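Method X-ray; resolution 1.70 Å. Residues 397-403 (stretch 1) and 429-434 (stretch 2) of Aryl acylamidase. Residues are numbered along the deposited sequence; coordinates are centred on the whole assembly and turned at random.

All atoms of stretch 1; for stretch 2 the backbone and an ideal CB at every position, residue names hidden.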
# COMPACT_ATOMS: atom_id res chain seq x y z
N ALA A 397 -1.37 -13.43 10.42
CA ALA A 397 -2.60 -12.84 10.98
C ALA A 397 -3.49 -12.49 9.81
O ALA A 397 -3.02 -12.47 8.68
CB ALA A 397 -2.25 -11.57 11.83
N PRO A 398 -4.78 -12.22 10.04
CA PRO A 398 -5.56 -11.64 8.95
C PRO A 398 -5.04 -10.23 8.70
O PRO A 398 -4.68 -9.54 9.66
CB PRO A 398 -7.01 -11.55 9.50
CG PRO A 398 -6.98 -12.38 10.82
CD PRO A 398 -5.54 -12.29 11.31
N THR A 399 -5.01 -9.78 7.46
CA THR A 399 -4.58 -8.40 7.21
C THR A 399 -5.54 -7.41 7.87
O THR A 399 -5.10 -6.43 8.46
CB THR A 399 -4.54 -8.14 5.70
OG1 THR A 399 -3.75 -9.17 5.11
CG2 THR A 399 -3.96 -6.74 5.35
N LEU A 400 -6.85 -7.70 7.76
CA LEU A 400 -7.88 -6.78 8.18
C LEU A 400 -8.96 -7.49 8.99
O LEU A 400 -9.15 -8.69 8.86
CB LEU A 400 -8.60 -6.18 6.97
CG LEU A 400 -7.66 -5.49 5.99
CD1 LEU A 400 -8.44 -5.07 4.75
CD2 LEU A 400 -7.05 -4.29 6.70
N ALA A 401 -9.67 -6.70 9.80
CA ALA A 401 -10.71 -7.27 10.69
C ALA A 401 -12.07 -7.41 10.01
O ALA A 401 -12.98 -8.00 10.62
CB ALA A 401 -10.85 -6.39 11.90
N CYS A 402 -12.24 -6.86 8.81
CA CYS A 402 -13.54 -6.91 8.13
C CYS A 402 -13.40 -6.93 6.61
O CYS A 402 -12.34 -6.62 6.05
CB CYS A 402 -14.41 -5.71 8.53
SG CYS A 402 -13.68 -4.07 8.12
N MSE A 403 -14.50 -7.30 5.96
CA MSE A 403 -14.60 -7.32 4.51
C MSE A 403 -14.85 -5.94 3.93
O MSE A 403 -15.16 -4.99 4.65
CB MSE A 403 -15.77 -8.25 4.11
CG MSE A 403 -15.65 -9.66 4.65
SE MSE A 403 -14.05 -10.57 4.02
CE MSE A 403 -14.37 -10.58 2.09
N UNK A 429 -9.46 1.68 12.68
CA UNK A 429 -9.43 0.70 13.78
C UNK A 429 -9.39 -0.76 13.37
O UNK A 429 -8.85 -1.60 14.12
CB UNK A 429 -10.66 0.91 14.67
N UNK A 430 -10.05 -1.07 12.24
CA UNK A 430 -10.10 -2.43 11.72
C UNK A 430 -8.87 -2.75 10.83
O UNK A 430 -8.73 -3.87 10.32
CB UNK A 430 -11.39 -2.63 10.93
N UNK A 431 -8.00 -1.77 10.64
CA UNK A 431 -6.80 -1.98 9.82
C UNK A 431 -5.67 -2.47 10.72
O UNK A 431 -4.79 -1.67 11.10
CB UNK A 431 -6.40 -0.70 9.09
N UNK A 432 -5.68 -3.76 11.05
CA UNK A 432 -4.77 -4.34 12.04
C UNK A 432 -3.32 -4.23 11.63
O UNK A 432 -2.43 -4.35 12.46
CB UNK A 432 -5.12 -5.81 12.28
N UNK A 433 -3.12 -4.01 10.33
CA UNK A 433 -1.82 -3.64 9.74
C UNK A 433 -1.07 -2.53 10.49
O UNK A 433 0.17 -2.47 10.40
CB UNK A 433 -2.03 -3.20 8.29
N UNK A 434 -1.78 -1.63 11.18
CA UNK A 434 -1.06 -0.47 11.72
C UNK A 434 -0.04 -0.88 12.78
O UNK A 434 0.85 -0.06 13.12
CB UNK A 434 -2.05 0.53 12.32

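At position 429, phi/psi of -62/-33 is open to almost any residue, and nothing of stretch 1 lies within 5.5 Å of the ideal CB. Stretch 1 therefore sets no preference here; the deposited residue is Gly-429, which makes no contact across the pair.

Position 430 is better defined. Its carbonyl faces stretch 1 and accepts the one hydrogen bond between the stretches, from Ala-401 N to O of residue 430 (3.0 Å, 160°), a backbone link that any side chain would permit. The CA-to-CB bond points sideways, and the ideal CB lies 3.9 Å from both Cys-402 SG and Ala-401 CB. With the Leu-400 side chain also nearby, the surroundings are apolar and sulfur-bearing, suiting a leucine, a methionine or an aromatic ring. The deposited residue is Trp-430, with chi1 at 46° (p). Its CE3 comes within 3.7 Å of Cys-402 SG, which sits obliquely 4.2 Å from the centroid of the five-membered ring, while CZ3 meets Leu-400 CD2 at 4.1 Å. NE1 takes no part in this contact and is hydrogen-bonded elsewhere in the structure.

At position 431 CA-to-CB points away, and the nearest atom to the ideal CB is Leu-400 CD2 at 4.4 Å. Stretch 1 thus asks little beyond an apolar beginning to the side chain, and many residues would fit. Cys-431 is found, its CB 4.4 Å from Leu-400 CD2; its backbone opens a type I turn that ends at position 434.

The CB of position 432 points toward stretch 1, with Thr-399 O 3.9 Å and Pro-398 O 4.6 Å from the ideal CB. Pro-398 CB lies further along, and the Ala-401 methyl off to one side, so a long, flexible apolar chain would suit, although a donor able to reach a carbonyl cannot be excluded. Selenomethionine Met-432 occupies the site. Its m, t, m conformation brings CE to 3.7 Å from Pro-398 CB and 3.3 Å from Pro-398 O, with SE 4.3 Å from Ala-401 CB. The terminal methyl also packs over the backbone, 3.5 Å from Leu-400 C.

At position 433 the CA-to-CB bond points sideways, the ideal CB 4.5 Å from Thr-399 O. The Thr-399 methyl offers an apolar surface that a small or beta-branched residue could meet. Thr-433 does so, its CG2 3.6 Å from Thr-399 CG2; OG1 is hydrogen-bonded elsewhere.

Position 434 is out of reach of stretch 1, which leaves its identity unconstrained. Tyr-434 closes the turn through its N, which donates to Cys-431 O at 3.0 Å.

Stretch 2, residues 429-434: GWCMTY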
# COMPACT_ATOMS: atom_id res chain seq x y z
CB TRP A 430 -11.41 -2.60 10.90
CG TRP A 430 -11.61 -1.41 9.97
CD1 TRP A 430 -12.18 -0.21 10.28
CD2 TRP A 430 -11.18 -1.31 8.60
NE1 TRP A 430 -12.12 0.64 9.18
CE2 TRP A 430 -11.53 -0.03 8.14
CE3 TRP A 430 -10.55 -2.19 7.72
CZ2 TRP A 430 -11.24 0.42 6.83
CZ3 TRP A 430 -10.27 -1.77 6.42
CH2 TRP A 430 -10.63 -0.48 5.99
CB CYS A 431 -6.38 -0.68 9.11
SG CYS A 431 -7.74 0.07 8.15
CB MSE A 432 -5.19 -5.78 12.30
CG MSE A 432 -6.63 -5.79 12.71
SE MSE A 432 -6.99 -7.59 13.38
CE MSE A 432 -7.10 -8.58 11.72
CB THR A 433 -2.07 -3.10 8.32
OG1 THR A 433 -3.21 -2.22 8.33
CG2 THR A 433 -2.44 -4.25 7.40
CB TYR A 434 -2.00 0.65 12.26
CG TYR A 434 -2.85 0.30 13.48
CD1 TYR A 434 -2.26 0.08 14.74
CD2 TYR A 434 -4.24 0.27 13.39
CE1 TYR A 434 -3.05 -0.22 15.86
CE2 TYR A 434 -5.03 -0.03 14.48
CZ TYR A 434 -4.43 -0.27 15.72
OH TYR A 434 -5.23 -0.56 16.82
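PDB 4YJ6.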